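Putative acyl-CoA thioester hydrolase (Yersinia pestis KIM10+, PDB 5DM5) probably hydrolyses acyl-CoA thioesters to free fatty acids and coenzyme A, as a hexameric thioesterase of the hot-dog fold. Local coordinates at residues D70-L75 / A123-V128; K76-G81 / Y118-A123; C86-I91 / I100-W105. All coordinates share one frame; numbering follows the deposited sequence.

Interaction 1 of 3, residues D70-L75 / A123-V128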
# COMPACT_ATOMS: atom_id res chain seq x y z
N ASP B 70 10.78 -25.16 4.86
CA ASP B 70 11.89 -26.06 4.64
C ASP B 70 12.44 -25.94 3.22
O ASP B 70 11.68 -25.85 2.25
CB ASP B 70 11.39 -27.48 4.87
CG ASP B 70 10.89 -27.70 6.29
OD1 ASP B 70 11.61 -27.35 7.24
OD2 ASP B 70 9.72 -28.16 6.44
N GLY B 71 13.76 -25.97 3.08
CA GLY B 71 14.38 -26.12 1.78
C GLY B 71 13.95 -25.19 0.67
O GLY B 71 13.59 -25.64 -0.42
N MET B 72 13.94 -23.89 0.93
CA MET B 72 13.61 -22.96 -0.14
C MET B 72 14.79 -22.65 -1.05
O MET B 72 15.89 -22.38 -0.58
CB MET B 72 13.07 -21.66 0.42
CG MET B 72 12.77 -20.64 -0.67
SD MET B 72 11.04 -20.19 -0.67
CE MET B 72 10.91 -19.68 1.04
N THR B 73 14.57 -22.73 -2.35
CA THR B 73 15.63 -22.47 -3.30
C THR B 73 15.13 -21.45 -4.30
O THR B 73 14.01 -21.57 -4.78
CB THR B 73 16.06 -23.73 -4.04
OG1 THR B 73 16.27 -24.79 -3.10
CG2 THR B 73 17.34 -23.48 -4.80
N PHE B 74 15.94 -20.44 -4.59
CA PHE B 74 15.59 -19.47 -5.62
C PHE B 74 16.15 -19.86 -6.95
O PHE B 74 17.27 -19.53 -7.30
CB PHE B 74 16.05 -18.06 -5.25
CG PHE B 74 15.32 -17.51 -4.08
CD1 PHE B 74 14.29 -16.62 -4.27
CD2 PHE B 74 15.59 -17.95 -2.81
CE1 PHE B 74 13.57 -16.14 -3.20
CE2 PHE B 74 14.87 -17.47 -1.74
CZ PHE B 74 13.87 -16.57 -1.94
N LEU B 75 15.32 -20.58 -7.69
CA LEU B 75 15.69 -21.19 -8.95
C LEU B 75 15.94 -20.15 -10.02
O LEU B 75 17.03 -20.07 -10.58
CB LEU B 75 14.59 -22.16 -9.43
CG LEU B 75 14.17 -23.44 -8.69
CD1 LEU B 75 15.15 -23.81 -7.59
CD2 LEU B 75 12.74 -23.43 -8.17
N ALA B 123 9.32 -24.67 -2.16
CA ALA B 123 9.70 -24.92 -0.78
C ALA B 123 8.71 -25.83 -0.09
O ALA B 123 7.63 -26.07 -0.61
CB ALA B 123 9.83 -23.62 -0.03
N VAL B 124 9.07 -26.35 1.08
CA VAL B 124 8.17 -27.23 1.80
C VAL B 124 7.73 -26.60 3.12
O VAL B 124 8.45 -26.58 4.11
CB VAL B 124 8.82 -28.59 2.04
CG1 VAL B 124 7.85 -29.52 2.76
CG2 VAL B 124 9.25 -29.21 0.72
N PHE B 125 6.50 -26.13 3.11
CA PHE B 125 5.92 -25.36 4.19
C PHE B 125 5.20 -26.17 5.24
O PHE B 125 4.53 -27.12 4.91
CB PHE B 125 4.96 -24.36 3.58
CG PHE B 125 5.63 -23.13 3.10
CD1 PHE B 125 6.52 -23.19 2.05
CD2 PHE B 125 5.36 -21.91 3.68
CE1 PHE B 125 7.14 -22.08 1.62
CE2 PHE B 125 5.97 -20.79 3.24
CZ PHE B 125 6.87 -20.87 2.21
N THR B 126 5.31 -25.76 6.50
CA THR B 126 4.64 -26.51 7.57
C THR B 126 3.71 -25.62 8.38
O THR B 126 4.18 -24.68 9.07
CB THR B 126 5.64 -27.13 8.55
OG1 THR B 126 6.68 -27.84 7.85
CG2 THR B 126 4.93 -28.05 9.52
N TYR B 127 2.41 -25.94 8.32
CA TYR B 127 1.35 -25.17 9.01
C TYR B 127 0.73 -26.03 10.08
O TYR B 127 0.85 -27.26 10.05
CB TYR B 127 0.22 -24.72 8.07
CG TYR B 127 0.61 -23.84 6.91
CD1 TYR B 127 0.45 -22.47 6.96
CD2 TYR B 127 1.11 -24.40 5.75
CE1 TYR B 127 0.80 -21.69 5.89
CE2 TYR B 127 1.46 -23.63 4.69
CZ TYR B 127 1.30 -22.28 4.75
OH TYR B 127 1.67 -21.52 3.65
N VAL B 128 0.00 -25.41 11.00
CA VAL B 128 -0.64 -26.15 12.08
C VAL B 128 -2.07 -25.72 12.46
O VAL B 128 -2.29 -24.56 12.81
CB VAL B 128 0.24 -26.05 13.33
CG1 VAL B 128 -0.51 -26.53 14.56
CG2 VAL B 128 1.53 -26.84 13.14
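D70 and V124 face each other as an antiparallel hydrogen-bonded pair, and their side chains leave the sheet on the same face. Their CB atoms are 4.0 Å apart. The two backbone bonds of this pair differ in quality. V124 N gives a nearly straight bond (175°) to D70 O at 2.9 Å, within the carbonyl plane. D70 N reaches V124 O at 2.8 Å on a more bent path, from above the plane of that carbonyl.

The D70 side chain has CG anti to its own carbonyl carbon (chi1 -61°), and the carboxylate lies beside strand 123-128. Its OD2 comes to 3.1 Å from V124 O, where two acceptors meet without a bond. OD2 is also 3.4 Å from T126 OG1.

M72 and A123 pack on the side where F125 also lies. The methionine has CG anti to the backbone N (chi1 178°), and its chain bends beyond that point. SD sits 3.7 Å from A123 CB. The terminal CE then approaches F125 CZ at 4.4 Å, obliquely to the ring. M45 and M48 of helix 43-60 also touch M72, so this side belongs to the packing between sheet and helix that marks the hot-dog fold.

G71 lies between the D70 pair and M72, and its positive phi by itself favours glycine. M72 and T73 pair antiparallel with a strand of the second subunit, so the sheet continues across the interface.

The chemistry is therefore divided. Sulfur, methyl and ring form an apolar layer toward the helix. On the face of D70 and V124, the carboxylate lies next to V124 O and T126 OG1, and R68 forms a long, weak ion pair with D70 OD1. The two backbone bonds at D70 and V124 join the strands.

Interaction 2 of 3, residues K76-G81 / Y118-A123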
# COMPACT_ATOMS: atom_id res chain seq x y z
N LYS B 76 14.91 -19.37 -10.31
CA LYS B 76 14.97 -18.38 -11.38
C LYS B 76 14.41 -17.04 -10.92
O LYS B 76 13.54 -17.00 -10.05
CB LYS B 76 14.22 -18.90 -12.60
CG LYS B 76 14.77 -20.24 -13.10
CD LYS B 76 14.25 -20.65 -14.48
CE LYS B 76 14.34 -22.17 -14.66
NZ LYS B 76 13.53 -22.60 -15.82
N PRO B 77 14.97 -15.94 -11.43
CA PRO B 77 14.51 -14.60 -11.09
C PRO B 77 13.16 -14.33 -11.75
O PRO B 77 12.81 -15.08 -12.66
CB PRO B 77 15.58 -13.69 -11.68
CG PRO B 77 16.13 -14.48 -12.81
CD PRO B 77 16.12 -15.90 -12.36
N VAL B 78 12.42 -13.33 -11.26
CA VAL B 78 11.13 -12.92 -11.86
C VAL B 78 11.15 -11.44 -12.17
O VAL B 78 11.46 -10.63 -11.32
CB VAL B 78 9.94 -13.17 -10.93
CG1 VAL B 78 8.64 -12.76 -11.62
CG2 VAL B 78 9.90 -14.62 -10.48
N ALA B 79 10.70 -11.06 -13.35
CA ALA B 79 10.74 -9.66 -13.68
C ALA B 79 9.38 -9.08 -13.38
O ALA B 79 8.50 -9.78 -12.91
CB ALA B 79 11.11 -9.43 -15.14
N VAL B 80 9.28 -7.77 -13.54
CA VAL B 80 8.02 -7.08 -13.33
C VAL B 80 7.17 -7.24 -14.59
O VAL B 80 7.69 -7.25 -15.71
CB VAL B 80 8.27 -5.61 -12.99
CG1 VAL B 80 6.96 -4.89 -12.76
CG2 VAL B 80 9.11 -5.51 -11.75
N GLY B 81 5.87 -7.45 -14.41
CA GLY B 81 4.95 -7.61 -15.52
C GLY B 81 4.71 -9.07 -15.88
O GLY B 81 4.06 -9.38 -16.88
N TYR B 118 7.79 -21.18 -16.27
CA TYR B 118 8.89 -21.80 -15.59
C TYR B 118 8.71 -21.59 -14.11
O TYR B 118 8.16 -20.58 -13.68
CB TYR B 118 10.23 -21.22 -16.05
CG TYR B 118 10.47 -19.78 -15.66
CD1 TYR B 118 11.01 -19.49 -14.41
CD2 TYR B 118 10.21 -18.73 -16.52
CE1 TYR B 118 11.25 -18.19 -14.01
CE2 TYR B 118 10.46 -17.42 -16.12
CZ TYR B 118 10.98 -17.17 -14.86
OH TYR B 118 11.24 -15.90 -14.42
N ARG B 119 9.14 -22.57 -13.33
CA ARG B 119 9.06 -22.50 -11.88
C ARG B 119 10.17 -21.64 -11.33
O ARG B 119 11.33 -21.80 -11.70
CB ARG B 119 9.09 -23.89 -11.27
CG ARG B 119 8.93 -23.91 -9.78
CD ARG B 119 8.79 -25.34 -9.34
NE ARG B 119 9.90 -26.17 -9.76
CZ ARG B 119 9.98 -27.47 -9.52
NH1 ARG B 119 9.01 -28.06 -8.84
NH2 ARG B 119 11.03 -28.17 -9.94
N ALA B 120 9.81 -20.68 -10.49
CA ALA B 120 10.79 -19.73 -9.96
C ALA B 120 11.15 -19.99 -8.50
O ALA B 120 12.19 -19.52 -8.02
CB ALA B 120 10.28 -18.33 -10.14
N THR B 121 10.29 -20.67 -7.74
CA THR B 121 10.66 -20.99 -6.37
C THR B 121 9.93 -22.20 -5.87
O THR B 121 8.80 -22.43 -6.23
CB THR B 121 10.35 -19.83 -5.42
OG1 THR B 121 11.01 -18.66 -5.89
CG2 THR B 121 10.86 -20.14 -4.04
N GLU B 122 10.54 -23.03 -5.05
CA GLU B 122 9.75 -24.08 -4.46
C GLU B 122 10.23 -24.31 -3.05
O GLU B 122 11.39 -24.12 -2.76
CB GLU B 122 9.77 -25.36 -5.29
CG GLU B 122 9.01 -26.49 -4.61
CD GLU B 122 8.95 -27.76 -5.42
OE1 GLU B 122 9.63 -27.84 -6.46
OE2 GLU B 122 8.20 -28.67 -5.02
N ALA B 123 9.32 -24.67 -2.16
CA ALA B 123 9.70 -24.92 -0.78
C ALA B 123 8.71 -25.83 -0.09
O ALA B 123 7.63 -26.07 -0.61
CB ALA B 123 9.83 -23.62 -0.03
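K76 packs against Y118, and the two side chains cross obliquely. K76 CB starts the contact, 3.4 Å from Y118 CE1 and oblique to the ring. CG is anti to the carbonyl carbon (chi1 -58°), which brings it near the backbone of the strand, 4.0 Å from R119 O. From there the lysine chain is extended. CD keeps to the tyrosine and meets Y118 CD1 at 3.4 Å. The amino group ends beyond the ring, where NZ is 3.6 Å from Y118 CB. The aliphatic part of the lysine thus follows the tyrosine from CE1 back toward its root.

Y118 has its CG between the backbone N and the carbonyl carbon (chi1 68°). Its hydroxyl donates to P77 O, which lies at the edge of the ring and near its plane. The modelled separation of OH and O is very short, so the exact length is doubtful at this resolution. The bond ties the loop after strand 64-74 to the start of strand 118-129, one of the central strands of the hot-dog sheet.

That strand is irregular here. A120 and T121 both face V104 of strand 97-106, which makes a classic beta bulge. T121 OG1 donates to A120 O at 2.6 Å, from above the carbonyl plane. A120 also serves the loop: its CB is 3.5 Å from K76 O and 3.7 Å from V78 CG2. V78 is buried and packs against V106 as well, while its backbone bonds to I39.

R119 turns away from the loop and forms a salt bridge with E122 farther along its own strand, from NH1 to OE1. K76 and P77 are exposed, and no other subunit of the hexamer touches either segment.

Interaction 3 of 3, residues C86-I91 / I100-W105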
# COMPACT_ATOMS: atom_id res chain seq x y z
N CYS B 86 1.07 -19.76 -7.64
CA CYS B 86 1.32 -20.71 -6.54
C CYS B 86 0.52 -21.99 -6.67
O CYS B 86 -0.69 -21.95 -6.80
CB CYS B 86 0.97 -20.16 -5.15
SG CYS B 86 2.02 -18.94 -4.42
N TYR B 87 1.19 -23.12 -6.63
CA TYR B 87 0.54 -24.42 -6.64
C TYR B 87 0.90 -25.14 -5.34
O TYR B 87 2.06 -25.43 -5.09
CB TYR B 87 0.94 -25.22 -7.88
CG TYR B 87 0.40 -24.66 -9.17
CD1 TYR B 87 -0.72 -25.21 -9.76
CD2 TYR B 87 0.99 -23.57 -9.77
CE1 TYR B 87 -1.24 -24.70 -10.93
CE2 TYR B 87 0.48 -23.03 -10.95
CZ TYR B 87 -0.64 -23.61 -11.53
OH TYR B 87 -1.16 -23.09 -12.70
N ALA B 88 -0.08 -25.44 -4.51
CA ALA B 88 0.21 -26.06 -3.24
C ALA B 88 -0.23 -27.51 -3.25
O ALA B 88 -1.24 -27.84 -3.86
CB ALA B 88 -0.46 -25.32 -2.13
N ARG B 89 0.56 -28.38 -2.64
CA ARG B 89 0.18 -29.78 -2.52
C ARG B 89 0.36 -30.26 -1.13
O ARG B 89 1.49 -30.30 -0.66
CB ARG B 89 1.08 -30.67 -3.35
CG ARG B 89 1.37 -30.21 -4.70
CD ARG B 89 2.66 -30.79 -5.14
NE ARG B 89 2.85 -32.13 -4.61
CZ ARG B 89 3.99 -32.80 -4.73
NH1 ARG B 89 5.00 -32.26 -5.41
NH2 ARG B 89 4.11 -34.01 -4.21
N CYS B 90 -0.70 -30.69 -0.46
CA CYS B 90 -0.50 -31.28 0.86
C CYS B 90 0.19 -32.62 0.66
O CYS B 90 0.02 -33.27 -0.37
CB CYS B 90 -1.80 -31.47 1.63
SG CYS B 90 -1.54 -32.18 3.28
N ILE B 91 1.01 -33.02 1.63
CA ILE B 91 1.74 -34.28 1.56
C ILE B 91 1.55 -35.10 2.84
O ILE B 91 1.32 -36.31 2.80
CB ILE B 91 3.24 -34.05 1.30
CG1 ILE B 91 3.44 -33.22 0.04
CG2 ILE B 91 3.96 -35.37 1.13
CD1 ILE B 91 4.88 -32.94 -0.25
N ILE B 100 3.04 -29.12 3.47
CA ILE B 100 2.63 -28.84 2.09
C ILE B 100 3.75 -28.34 1.20
O ILE B 100 4.38 -27.35 1.52
CB ILE B 100 1.48 -27.79 2.06
CG1 ILE B 100 0.22 -28.34 2.73
CG2 ILE B 100 1.15 -27.40 0.63
CD1 ILE B 100 -0.94 -27.38 2.73
N ASN B 101 3.95 -29.00 0.06
CA ASN B 101 4.96 -28.60 -0.89
C ASN B 101 4.38 -27.54 -1.82
O ASN B 101 3.41 -27.81 -2.53
CB ASN B 101 5.44 -29.79 -1.72
CG ASN B 101 6.66 -29.45 -2.58
OD1 ASN B 101 7.79 -29.43 -2.11
ND2 ASN B 101 6.40 -29.10 -3.84
N ILE B 102 5.02 -26.38 -1.86
CA ILE B 102 4.54 -25.21 -2.59
C ILE B 102 5.45 -24.83 -3.73
O ILE B 102 6.66 -24.69 -3.55
CB ILE B 102 4.39 -24.00 -1.64
CG1 ILE B 102 3.37 -24.33 -0.55
CG2 ILE B 102 3.95 -22.77 -2.41
CD1 ILE B 102 3.14 -23.23 0.47
N GLU B 103 4.83 -24.59 -4.89
CA GLU B 103 5.54 -24.31 -6.13
C GLU B 103 5.21 -22.93 -6.67
O GLU B 103 4.05 -22.58 -6.79
CB GLU B 103 5.10 -25.36 -7.16
CG GLU B 103 5.23 -26.83 -6.71
CD GLU B 103 4.73 -27.83 -7.75
OE1 GLU B 103 4.31 -27.42 -8.85
OE2 GLU B 103 4.75 -29.04 -7.47
N VAL B 104 6.20 -22.17 -7.12
CA VAL B 104 5.95 -20.86 -7.70
C VAL B 104 6.50 -20.84 -9.10
O VAL B 104 7.72 -20.91 -9.30
CB VAL B 104 6.58 -19.70 -6.89
CG1 VAL B 104 6.37 -18.39 -7.61
CG2 VAL B 104 5.96 -19.62 -5.54
N TRP B 105 5.58 -20.72 -10.04
CA TRP B 105 5.87 -20.76 -11.47
C TRP B 105 5.58 -19.40 -12.08
O TRP B 105 4.78 -18.68 -11.53
CB TRP B 105 5.02 -21.83 -12.16
CG TRP B 105 5.26 -23.28 -11.71
CD1 TRP B 105 4.87 -23.85 -10.52
CD2 TRP B 105 5.92 -24.33 -12.44
NE1 TRP B 105 5.25 -25.17 -10.48
CE2 TRP B 105 5.90 -25.49 -11.64
CE3 TRP B 105 6.54 -24.39 -13.70
CZ2 TRP B 105 6.46 -26.69 -12.05
CZ3 TRP B 105 7.10 -25.59 -14.10
CH2 TRP B 105 7.06 -26.72 -13.28
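Y87 and E103 form a hydrogen-bonded antiparallel pair, and R89 and N101 form the next one. Four backbone bonds result. Y87 N binds E103 O at 2.9 Å, and E103 N binds Y87 O likewise. R89 N to N101 O and N101 N to R89 O repeat the pattern. The residues between and beside them bond to outer strands: C86 with V23 and L24 and A88 with E21 of strand 21-27, I100 with F125 and I102 with A123 of strand 118-129. A88 O has a weak bond from Q55 NE2 of helix 43-60.

These segments are the two arms of the beta hairpin 83-93/97-106, in the middle of the hot-dog sheet. C86, A88, C90, I100, I102 and V104 share its helix-facing side. A88 CB touches I100 CG2 at 3.8 Å.

On the other face, E103 has two partners for its carboxylate. Its CG is anti to the carbonyl carbon (chi1 -52°), with the chain extended. OE1 accepts from W105 NE1 at 2.9 Å, on its anti side and near the indole plane. OE2 lies at the edge of the R89 guanidinium, but its salt bridge with NH1 is long, 3.8 Å, and the two planes are 88° apart. N101 CB lies over one guanidinium face, toward its rim. Y87 CD2 meets W105 CD1 at 4.0 Å, with the side chains crossing at about a right angle.

Overall arrangement
All three interactions involve one antiparallel sheet, ordered 21-27, 83-93, 97-106, 118-129, 64-74. Interaction 3 joins its second and third strands. Interaction 1 joins its fourth and fifth. Interaction 2 fixes the loop after strand 64-74 to the fourth. Along the chain 3 is nested inside 2, and 2 inside 1. The centre of interaction 1 is about 14 Å from that of 2 and about 9 Å from that of 3; those of 2 and 3 are about 14 Å apart. Interactions 1 and 2 share strand 118-129. Backbone bonds between strands 97-106 and 118-129 connect 1 and 3. The sheet packs on helix 43-60, and the interaction 1 edge extends it into a second subunit.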